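Local coordinates for protein Atg5 (Kluyveromyces marxianus, PDB 3VQI) that takes part in autophagic vesicle formation and cytoplasm-to-vacuole transport, and is needed for selective autophagic degradation of the nucleus, at residues Val11-Val22 against Lys36-Asp45; Leu48-Val56 against Ser69-Glu77. All coordinates share one frame; numbering follows the deposited sequence.

Interaction 1: Val11-Val22 against Lys36-Asp45; sequences VWNGTINVEVVV and KSCHIVMLRD. With SO4 (sulfate ion), chain G.
Gly14 O receives Arg44 N at 2.9 Å, just after helix 6-12 ends. Water 1 lies within hydrogen-bonding distance of Trp12 O and Gly14 O and accepts from Asp45 N. Strands 15-22 and 37-43 then run antiparallel as a beta hairpin of the ubiquitin-like UblA domain. Ile16 forms a hydrogen-bonded pair with Met42; Met42 N to Ile16 O is nearly straight (177°). The CG2 branch of Ile16 rests 3.5 Å from Arg44 NE, and the Arg44 guanidinium reaches on to a salt bridge with Asp94. Val18 pairs with Ile40, and its CG2 lies 3.7 Å from Met42 SD, the side chains crossing at about a right angle. Glu19 stands on the opposite face, with His39. Its CG is anti to the backbone N (chi1 179°), and the extended chain runs beside His39, with Glu19 CD 3.4 Å from His39 NE2. The carboxylate and ring planes are 53° apart. A sulfate ion, probably from the crystallisation liquor, meets His39 ND1 through O1 (2.7 Å) and His39 N through O3 (2.9 Å). Val22 N closes the far end on Lys36 O. Ile16, Val18, Val20, Ile40 and Met42 line the apolar face; Glu19 probably favours a protonated His39.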
loop_
_atom_site.group_PDB
_atom_site.type_symbol
_atom_site.label_atom_id
_atom_site.label_comp_id
_atom_site.label_asym_id
_atom_site.label_seq_id
_atom_site.Cartn_x
_atom_site.Cartn_y
_atom_site.Cartn_z
ATOM N N VAL A 11 -7.652 -11.969 1.305
ATOM C CA VAL A 11 -7.066 -10.694 0.921
ATOM C C VAL A 11 -6.898 -9.781 2.138
ATOM O O VAL A 11 -5.807 -9.273 2.406
ATOM C CB VAL A 11 -7.936 -9.998 -0.148
ATOM C CG1 VAL A 11 -7.432 -8.599 -0.408
ATOM C CG2 VAL A 11 -7.903 -10.804 -1.438
ATOM N N TRP A 12 -7.982 -9.586 2.881
ATOM C CA TRP A 12 -7.939 -8.748 4.073
ATOM C C TRP A 12 -6.862 -9.222 5.043
ATOM O O TRP A 12 -6.229 -8.421 5.728
ATOM C CB TRP A 12 -9.294 -8.769 4.764
ATOM C CG TRP A 12 -9.326 -7.991 6.014
ATOM C CD1 TRP A 12 -9.251 -8.476 7.287
ATOM C CD2 TRP A 12 -9.516 -6.587 6.125
ATOM N NE1 TRP A 12 -9.396 -7.455 8.190
ATOM C CE2 TRP A 12 -9.563 -6.280 7.501
ATOM C CE3 TRP A 12 -9.659 -5.551 5.191
ATOM C CZ2 TRP A 12 -9.750 -4.978 7.971
ATOM C CZ3 TRP A 12 -9.842 -4.252 5.655
ATOM C CH2 TRP A 12 -9.887 -3.980 7.038
ATOM N N ASN A 13 -6.662 -10.533 5.100
ATOM C CA ASN A 13 -5.649 -11.103 5.975
ATOM C C ASN A 13 -4.336 -11.367 5.242
ATOM O O ASN A 13 -3.448 -12.036 5.775
ATOM C CB ASN A 13 -6.168 -12.396 6.598
ATOM C CG ASN A 13 -7.219 -12.143 7.664
ATOM O OD1 ASN A 13 -7.805 -13.076 8.200
ATOM N ND2 ASN A 13 -7.455 -10.873 7.982
ATOM N N GLY A 14 -4.216 -10.833 4.026
ATOM C CA GLY A 14 -3.001 -11.009 3.241
ATOM C C GLY A 14 -1.735 -10.672 4.011
ATOM O O GLY A 14 -1.631 -9.626 4.651
ATOM N N THR A 15 -0.756 -11.560 3.933
ATOM C CA THR A 15 0.485 -11.366 4.653
ATOM C C THR A 15 1.728 -11.485 3.768
ATOM O O THR A 15 1.661 -12.043 2.679
ATOM C CB THR A 15 0.551 -12.393 5.813
ATOM O OG1 THR A 15 0.508 -11.692 7.054
ATOM C CG2 THR A 15 1.818 -13.246 5.752
ATOM N N ILE A 16 2.848 -10.930 4.232
ATOM C CA ILE A 16 4.128 -11.034 3.522
ATOM C C ILE A 16 5.254 -11.028 4.556
ATOM O O ILE A 16 5.223 -10.250 5.508
ATOM C CB ILE A 16 4.373 -9.876 2.488
ATOM C CG1 ILE A 16 4.154 -8.513 3.142
ATOM C CG2 ILE A 16 3.453 -10.035 1.276
ATOM C CD1 ILE A 16 4.339 -7.348 2.193
ATOM N N ASN A 17 6.228 -11.921 4.380
ATOM C CA ASN A 17 7.372 -12.023 5.290
ATOM C C ASN A 17 8.368 -10.927 4.952
ATOM O O ASN A 17 8.722 -10.742 3.789
ATOM C CB ASN A 17 8.047 -13.391 5.155
ATOM C CG ASN A 17 7.176 -14.524 5.661
ATOM O OD1 ASN A 17 6.744 -14.516 6.814
ATOM N ND2 ASN A 17 6.915 -15.509 4.802
ATOM N N VAL A 18 8.835 -10.213 5.966
ATOM C CA VAL A 18 9.746 -9.105 5.731
ATOM C C VAL A 18 10.994 -9.125 6.601
ATOM O O VAL A 18 10.899 -9.229 7.824
ATOM C CB VAL A 18 9.010 -7.754 5.977
ATOM C CG1 VAL A 18 9.968 -6.590 5.822
ATOM C CG2 VAL A 18 7.834 -7.622 5.033
ATOM N N GLU A 19 12.165 -9.027 5.977
ATOM C CA GLU A 19 13.397 -8.977 6.745
ATOM C C GLU A 19 13.939 -7.554 6.693
ATOM O O GLU A 19 14.252 -7.025 5.623
ATOM C CB GLU A 19 14.445 -9.949 6.219
ATOM C CG GLU A 19 15.747 -9.862 7.023
ATOM C CD GLU A 19 16.632 -11.095 6.895
ATOM O OE1 GLU A 19 17.684 -11.140 7.582
ATOM O OE2 GLU A 19 16.279 -12.015 6.115
ATOM N N VAL A 20 14.028 -6.935 7.861
ATOM C CA VAL A 20 14.511 -5.574 7.972
ATOM C C VAL A 20 15.916 -5.562 8.563
ATOM O O VAL A 20 16.125 -5.970 9.708
ATOM C CB VAL A 20 13.571 -4.737 8.868
ATOM C CG1 VAL A 20 14.062 -3.307 8.946
ATOM C CG2 VAL A 20 12.155 -4.795 8.315
ATOM N N VAL A 21 16.875 -5.091 7.775
ATOM C CA VAL A 21 18.262 -5.027 8.212
ATOM C C VAL A 21 18.728 -3.580 8.232
ATOM O O VAL A 21 18.415 -2.821 7.317
ATOM C CB VAL A 21 19.188 -5.795 7.240
ATOM C CG1 VAL A 21 20.577 -5.916 7.852
ATOM C CG2 VAL A 21 18.587 -7.167 6.888
ATOM N N VAL A 22 19.476 -3.190 9.260
ATOM C CA VAL A 22 19.971 -1.819 9.310
ATOM C C VAL A 22 20.887 -1.592 8.110
ATOM O O VAL A 22 21.602 -2.502 7.699
ATOM C CB VAL A 22 20.766 -1.543 10.582
ATOM C CG1 VAL A 22 21.242 -0.101 10.574
ATOM C CG2 VAL A 22 19.901 -1.814 11.802
ATOM N N LYS A 36 21.581 -7.154 13.673
ATOM C CA LYS A 36 21.076 -5.992 12.946
ATOM C C LYS A 36 19.879 -6.336 12.064
ATOM O O LYS A 36 19.520 -5.586 11.158
ATOM C CB LYS A 36 22.198 -5.379 12.099
ATOM C CG LYS A 36 22.718 -6.284 10.998
ATOM C CD LYS A 36 23.859 -5.624 10.248
ATOM C CE LYS A 36 24.452 -6.562 9.200
ATOM N NZ LYS A 36 25.640 -5.954 8.533
ATOM N N SER A 37 19.262 -7.474 12.340
ATOM C CA SER A 37 18.107 -7.904 11.577
ATOM C C SER A 37 16.923 -8.195 12.477
ATOM O O SER A 37 17.054 -8.263 13.695
ATOM C CB SER A 37 18.433 -9.165 10.777
ATOM O OG SER A 37 19.346 -8.892 9.733
ATOM N N CYS A 38 15.765 -8.359 11.854
ATOM C CA CYS A 38 14.533 -8.691 12.551
ATOM C C CYS A 38 13.516 -9.021 11.474
ATOM O O CYS A 38 13.443 -8.347 10.453
ATOM C CB CYS A 38 14.047 -7.527 13.429
ATOM S SG CYS A 38 13.265 -6.148 12.575
ATOM N N HIS A 39 12.761 -10.089 11.680
ATOM C CA HIS A 39 11.757 -10.489 10.708
ATOM C C HIS A 39 10.396 -10.177 11.288
ATOM O O HIS A 39 10.116 -10.479 12.445
ATOM C CB HIS A 39 11.868 -11.985 10.402
ATOM C CG HIS A 39 13.272 -12.441 10.172
ATOM N ND1 HIS A 39 14.172 -12.620 11.202
ATOM C CD2 HIS A 39 13.954 -12.692 9.029
ATOM C CE1 HIS A 39 15.348 -12.960 10.704
ATOM N NE2 HIS A 39 15.243 -13.011 9.387
ATOM N N ILE A 40 9.552 -9.550 10.488
ATOM C CA ILE A 40 8.229 -9.225 10.954
ATOM C C ILE A 40 7.247 -9.516 9.853
ATOM O O ILE A 40 7.557 -9.344 8.674
ATOM C CB ILE A 40 8.140 -7.762 11.350
ATOM C CG1 ILE A 40 8.402 -6.884 10.140
ATOM C CG2 ILE A 40 9.177 -7.462 12.424
ATOM C CD1 ILE A 40 8.392 -5.419 10.481
ATOM N N VAL A 41 6.073 -9.998 10.230
ATOM C CA VAL A 41 5.057 -10.283 9.241
ATOM C C VAL A 41 4.291 -8.978 9.086
ATOM O O VAL A 41 3.936 -8.350 10.085
ATOM C CB VAL A 41 4.113 -11.410 9.717
ATOM C CG1 VAL A 41 3.074 -11.710 8.646
ATOM C CG2 VAL A 41 4.916 -12.666 10.015
ATOM N N MET A 42 4.080 -8.544 7.845
ATOM C CA MET A 42 3.347 -7.306 7.587
ATOM C C MET A 42 2.063 -7.591 6.827
ATOM O O MET A 42 2.002 -8.502 5.992
ATOM C CB MET A 42 4.180 -6.335 6.757
ATOM C CG MET A 42 5.364 -5.719 7.466
ATOM S SD MET A 42 6.203 -4.569 6.374
ATOM C CE MET A 42 7.630 -4.113 7.398
ATOM N N LEU A 43 1.029 -6.816 7.118
ATOM C CA LEU A 43 -0.220 -6.999 6.418
ATOM C C LEU A 43 -0.069 -6.367 5.042
ATOM O O LEU A 43 0.498 -5.289 4.915
ATOM C CB LEU A 43 -1.347 -6.341 7.197
ATOM C CG LEU A 43 -1.693 -7.106 8.475
ATOM C CD1 LEU A 43 -2.624 -6.275 9.334
ATOM C CD2 LEU A 43 -2.322 -8.444 8.110
ATOM N N ARG A 44 -0.551 -7.054 4.010
ATOM C CA ARG A 44 -0.462 -6.539 2.656
ATOM C C ARG A 44 -1.196 -5.221 2.533
ATOM O O ARG A 44 -0.718 -4.290 1.898
ATOM C CB ARG A 44 -1.032 -7.551 1.661
ATOM C CG ARG A 44 -0.010 -8.583 1.208
ATOM C CD ARG A 44 -0.593 -9.672 0.318
ATOM N NE ARG A 44 0.446 -10.158 -0.580
ATOM C CZ ARG A 44 0.798 -9.535 -1.703
ATOM N NH1 ARG A 44 0.173 -8.418 -2.068
ATOM N NH2 ARG A 44 1.810 -9.996 -2.425
ATOM N N ASP A 45 -2.362 -5.141 3.152
ATOM C CA ASP A 45 -3.140 -3.926 3.093
ATOM C C ASP A 45 -2.987 -3.127 4.367
ATOM O O ASP A 45 -3.912 -3.008 5.171
ATOM C CB ASP A 45 -4.606 -4.251 2.832
ATOM C CG ASP A 45 -5.034 -3.859 1.438
ATOM O OD1 ASP A 45 -4.858 -2.677 1.084
ATOM O OD2 ASP A 45 -5.540 -4.726 0.695
HETATM S S SO4 G . 13.808 -11.733 14.868
HETATM O O1 SO4 G . 14.762 -11.914 13.758
HETATM O O2 SO4 G . 14.435 -10.937 15.943
HETATM O O3 SO4 G . 12.604 -11.027 14.389
HETATM O O4 SO4 G . 13.429 -13.063 15.382
HETATM O O HOH W 1 -3.661 -7.689 4.403
#

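Interaction 2: Leu48-Val56 against Ser69-Glu77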
loop_
_atom_site.group_PDB
_atom_site.type_symbol
_atom_site.label_atom_id
_atom_site.label_comp_id
_atom_site.label_asym_id
_atom_site.label_seq_id
_atom_site.Cartn_x
_atom_site.Cartn_y
_atom_site.Cartn_z
ATOM N N LEU A 48 3.680 0.671 5.318
ATOM C CA LEU A 48 5.019 0.427 5.861
ATOM C C LEU A 48 5.234 1.274 7.082
ATOM O O LEU A 48 5.844 0.841 8.065
ATOM C CB LEU A 48 6.099 0.764 4.831
ATOM C CG LEU A 48 6.492 -0.394 3.920
ATOM C CD1 LEU A 48 7.513 0.062 2.884
ATOM C CD2 LEU A 48 7.058 -1.501 4.788
ATOM N N GLY A 49 4.714 2.494 7.019
ATOM C CA GLY A 49 4.853 3.410 8.131
ATOM C C GLY A 49 4.290 2.883 9.433
ATOM O O GLY A 49 4.729 3.320 10.499
ATOM N N PHE A 50 3.320 1.968 9.382
ATOM C CA PHE A 50 2.757 1.443 10.625
ATOM C C PHE A 50 3.824 0.633 11.341
ATOM O O PHE A 50 3.794 0.491 12.564
ATOM C CB PHE A 50 1.560 0.504 10.388
ATOM C CG PHE A 50 0.312 1.172 9.867
ATOM C CD1 PHE A 50 0.074 2.521 10.064
ATOM C CD2 PHE A 50 -0.659 0.411 9.222
ATOM C CE1 PHE A 50 -1.129 3.111 9.629
ATOM C CE2 PHE A 50 -1.870 0.980 8.784
ATOM C CZ PHE A 50 -2.103 2.332 8.986
ATOM N N TYR A 51 4.769 0.091 10.576
ATOM C CA TYR A 51 5.811 -0.754 11.158
ATOM C C TYR A 51 7.107 -0.042 11.541
ATOM O O TYR A 51 7.931 -0.609 12.261
ATOM C CB TYR A 51 6.122 -1.909 10.203
ATOM C CG TYR A 51 4.925 -2.765 9.896
ATOM C CD1 TYR A 51 4.524 -3.776 10.764
ATOM C CD2 TYR A 51 4.148 -2.527 8.763
ATOM C CE1 TYR A 51 3.372 -4.531 10.518
ATOM C CE2 TYR A 51 2.991 -3.275 8.501
ATOM C CZ TYR A 51 2.609 -4.278 9.386
ATOM O OH TYR A 51 1.476 -5.028 9.132
ATOM N N LEU A 52 7.272 1.193 11.074
ATOM C CA LEU A 52 8.473 1.982 11.340
ATOM C C LEU A 52 8.984 1.992 12.784
ATOM O O LEU A 52 10.089 1.529 13.040
ATOM C CB LEU A 52 8.278 3.424 10.864
ATOM C CG LEU A 52 9.395 4.012 9.998
ATOM C CD1 LEU A 52 9.334 5.530 10.054
ATOM C CD2 LEU A 52 10.737 3.528 10.490
ATOM N N PRO A 53 8.206 2.526 13.742
ATOM C CA PRO A 53 8.689 2.544 15.132
ATOM C C PRO A 53 9.031 1.197 15.759
ATOM O O PRO A 53 9.926 1.100 16.596
ATOM C CB PRO A 53 7.571 3.271 15.890
ATOM C CG PRO A 53 6.381 3.164 14.988
ATOM C CD PRO A 53 6.968 3.312 13.620
ATOM N N THR A 54 8.306 0.161 15.370
ATOM C CA THR A 54 8.551 -1.173 15.899
ATOM C C THR A 54 9.920 -1.613 15.408
ATOM O O THR A 54 10.741 -2.111 16.178
ATOM C CB THR A 54 7.502 -2.165 15.380
ATOM O OG1 THR A 54 6.197 -1.613 15.578
ATOM C CG2 THR A 54 7.621 -3.507 16.094
ATOM N N VAL A 55 10.159 -1.425 14.115
ATOM C CA VAL A 55 11.434 -1.799 13.522
ATOM C C VAL A 55 12.555 -0.979 14.144
ATOM O O VAL A 55 13.614 -1.509 14.481
ATOM C CB VAL A 55 11.384 -1.621 12.006
ATOM C CG1 VAL A 55 12.772 -1.650 11.402
ATOM C CG2 VAL A 55 10.570 -2.739 11.428
ATOM N N VAL A 56 12.320 0.311 14.333
ATOM C CA VAL A 56 13.339 1.141 14.940
ATOM C C VAL A 56 13.655 0.632 16.344
ATOM O O VAL A 56 14.816 0.484 16.702
ATOM C CB VAL A 56 12.898 2.605 14.993
ATOM C CG1 VAL A 56 13.796 3.384 15.934
ATOM C CG2 VAL A 56 12.960 3.206 13.585
ATOM N N SER A 69 13.670 11.159 16.729
ATOM C CA SER A 69 12.437 10.394 16.899
ATOM C C SER A 69 12.416 9.057 16.168
ATOM O O SER A 69 13.415 8.630 15.584
ATOM C CB SER A 69 11.238 11.218 16.426
ATOM O OG SER A 69 11.037 11.091 15.027
ATOM N N ASP A 70 11.255 8.408 16.213
ATOM C CA ASP A 70 11.045 7.128 15.554
ATOM C C ASP A 70 10.365 7.311 14.198
ATOM O O ASP A 70 10.000 6.338 13.553
ATOM C CB ASP A 70 10.171 6.221 16.421
ATOM C CG ASP A 70 10.894 5.703 17.652
ATOM O OD1 ASP A 70 10.328 4.809 18.320
ATOM O OD2 ASP A 70 12.017 6.179 17.957
ATOM N N TYR A 71 10.196 8.553 13.764
ATOM C CA TYR A 71 9.537 8.816 12.488
ATOM C C TYR A 71 10.354 9.634 11.501
ATOM O O TYR A 71 10.712 9.149 10.410
ATOM C CB TYR A 71 8.213 9.528 12.739
ATOM C CG TYR A 71 7.130 8.601 13.211
ATOM C CD1 TYR A 71 6.592 7.640 12.347
ATOM C CD2 TYR A 71 6.613 8.699 14.503
ATOM C CE1 TYR A 71 5.557 6.806 12.755
ATOM C CE2 TYR A 71 5.574 7.872 14.923
ATOM C CZ TYR A 71 5.045 6.932 14.043
ATOM O OH TYR A 71 3.965 6.165 14.423
ATOM N N ARG A 72 10.617 10.879 11.898
ATOM C CA ARG A 72 11.379 11.838 11.118
ATOM C C ARG A 72 12.735 11.305 10.677
ATOM O O ARG A 72 13.490 10.752 11.480
ATOM C CB ARG A 72 11.570 13.113 11.930
ATOM N N ASN A 73 13.023 11.475 9.392
ATOM C CA ASN A 73 14.284 11.055 8.792
ATOM C C ASN A 73 14.531 9.556 8.638
ATOM O O ASN A 73 15.658 9.137 8.366
ATOM C CB ASN A 73 15.444 11.698 9.541
ATOM C CG ASN A 73 15.356 13.202 9.535
ATOM O OD1 ASN A 73 15.242 13.836 10.586
ATOM N ND2 ASN A 73 15.394 13.788 8.349
ATOM N N TRP A 74 13.498 8.740 8.823
ATOM C CA TRP A 74 13.666 7.309 8.617
ATOM C C TRP A 74 12.938 6.956 7.344
ATOM O O TRP A 74 12.016 7.652 6.943
ATOM C CB TRP A 74 13.069 6.479 9.746
ATOM C CG TRP A 74 13.728 6.640 11.071
ATOM C CD1 TRP A 74 13.399 7.543 12.059
ATOM C CD2 TRP A 74 14.818 5.870 11.579
ATOM N NE1 TRP A 74 14.219 7.372 13.148
ATOM C CE2 TRP A 74 15.100 6.350 12.884
ATOM C CE3 TRP A 74 15.586 4.818 11.063
ATOM C CZ2 TRP A 74 16.119 5.811 13.681
ATOM C CZ3 TRP A 74 16.601 4.281 11.852
ATOM C CH2 TRP A 74 16.858 4.782 13.153
ATOM N N TRP A 75 13.373 5.896 6.687
ATOM C CA TRP A 75 12.705 5.424 5.482
ATOM C C TRP A 75 13.217 4.010 5.205
ATOM O O TRP A 75 14.103 3.521 5.896
ATOM C CB TRP A 75 12.951 6.388 4.307
ATOM C CG TRP A 75 14.375 6.441 3.775
ATOM C CD1 TRP A 75 14.933 5.598 2.867
ATOM C CD2 TRP A 75 15.403 7.372 4.140
ATOM N NE1 TRP A 75 16.235 5.937 2.637
ATOM C CE2 TRP A 75 16.558 7.023 3.407
ATOM C CE3 TRP A 75 15.462 8.469 5.013
ATOM C CZ2 TRP A 75 17.771 7.727 3.517
ATOM C CZ3 TRP A 75 16.666 9.176 5.124
ATOM C CH2 TRP A 75 17.807 8.797 4.377
ATOM N N PHE A 76 12.630 3.320 4.244
ATOM C CA PHE A 76 13.088 1.976 3.937
ATOM C C PHE A 76 13.694 1.974 2.546
ATOM O O PHE A 76 13.328 2.782 1.679
ATOM C CB PHE A 76 11.944 0.953 3.965
ATOM C CG PHE A 76 11.405 0.657 5.333
ATOM C CD1 PHE A 76 10.294 1.341 5.821
ATOM C CD2 PHE A 76 11.973 -0.346 6.116
ATOM C CE1 PHE A 76 9.751 1.027 7.060
ATOM C CE2 PHE A 76 11.442 -0.671 7.361
ATOM C CZ PHE A 76 10.325 0.018 7.830
ATOM N N GLU A 77 14.634 1.069 2.333
ATOM C CA GLU A 77 15.250 0.976 1.026
ATOM C C GLU A 77 15.268 -0.460 0.581
ATOM O O GLU A 77 15.528 -1.374 1.368
ATOM C CB GLU A 77 16.668 1.533 1.048
ATOM C CG GLU A 77 16.772 2.975 0.583
ATOM C CD GLU A 77 18.186 3.529 0.730
ATOM O OE1 GLU A 77 19.155 2.769 0.506
ATOM O OE2 GLU A 77 18.329 4.728 1.056
HETATM O O HOH W 2 9.684 2.623 19.685
#
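Val56 lies over the indole of Trp74, where helix 48-59 packs on strand 74-78. This is the helix-on-sheet core of the ubiquitin-like fold in the UblA domain. The helix and strand segments run at 104° to each other, with axes 9.6 Å apart at closest approach. Val56 CG1 is anti to the backbone N (chi1 165°), which puts CG2 beside that N and over the Trp74 face. CG2 sits 3.8 Å from the centroid of the six-membered ring, 10° off its normal, a CH-pi contact. CG1 lies between the carboxylate of Asp70 (OD2) and Trp74 CZ2.

Trp74 is held in turn by its own loop: NE1 donates to Ser69 O, close to the ring plane. His121 and Tyr67 meet the same indole edge-to-face. Both Leu52 methyls touch Trp74 CB, CD2 at 3.8 Å. Leu52 CD1 also reaches Asp70 O, at 3.7 Å. Its CG approaches Phe76 CE1. Leu48 CD2 lies above one face of the Phe76 ring, offset toward the rim, and Val55 CG1 nears CE2.

On the loop side, Pro53 CD is 3.9 Å from Tyr71 CE1, and Pro53 CG nears the Tyr71 hydroxyl. The approach is oblique, while Gly49 O stands at the ring edge. Ser69 OG accepts from Tyr71 N and Arg72 N, an ST turn and ST motif that shape this loop. Water 2 donates to Asp70 OD1 at 2.7 Å and, weakly, to Pro53 O.

Overall arrangement
From the N terminus, helix 6-12 leads into strand 15-22. Interaction 1 closes the connection 23-35 when strand 37-43 returns beside it. The chain then enters helix 48-59. Interaction 2 closes the connection 57-68 by bringing strand 74-78 under that helix. The two contacts are therefore in series and neither nest nor cross. They meet in space: the Tyr51 hydroxyl probably hydrogen-bonds to Leu43 N, Met42 SD packs on Leu48 CD2, and Val20 meets Val55. Both reach one mixed sheet, in which strand 114-121 lies between 15-22 and 74-78. Helix 48-59 thus ties both halves of the UblA sheet together.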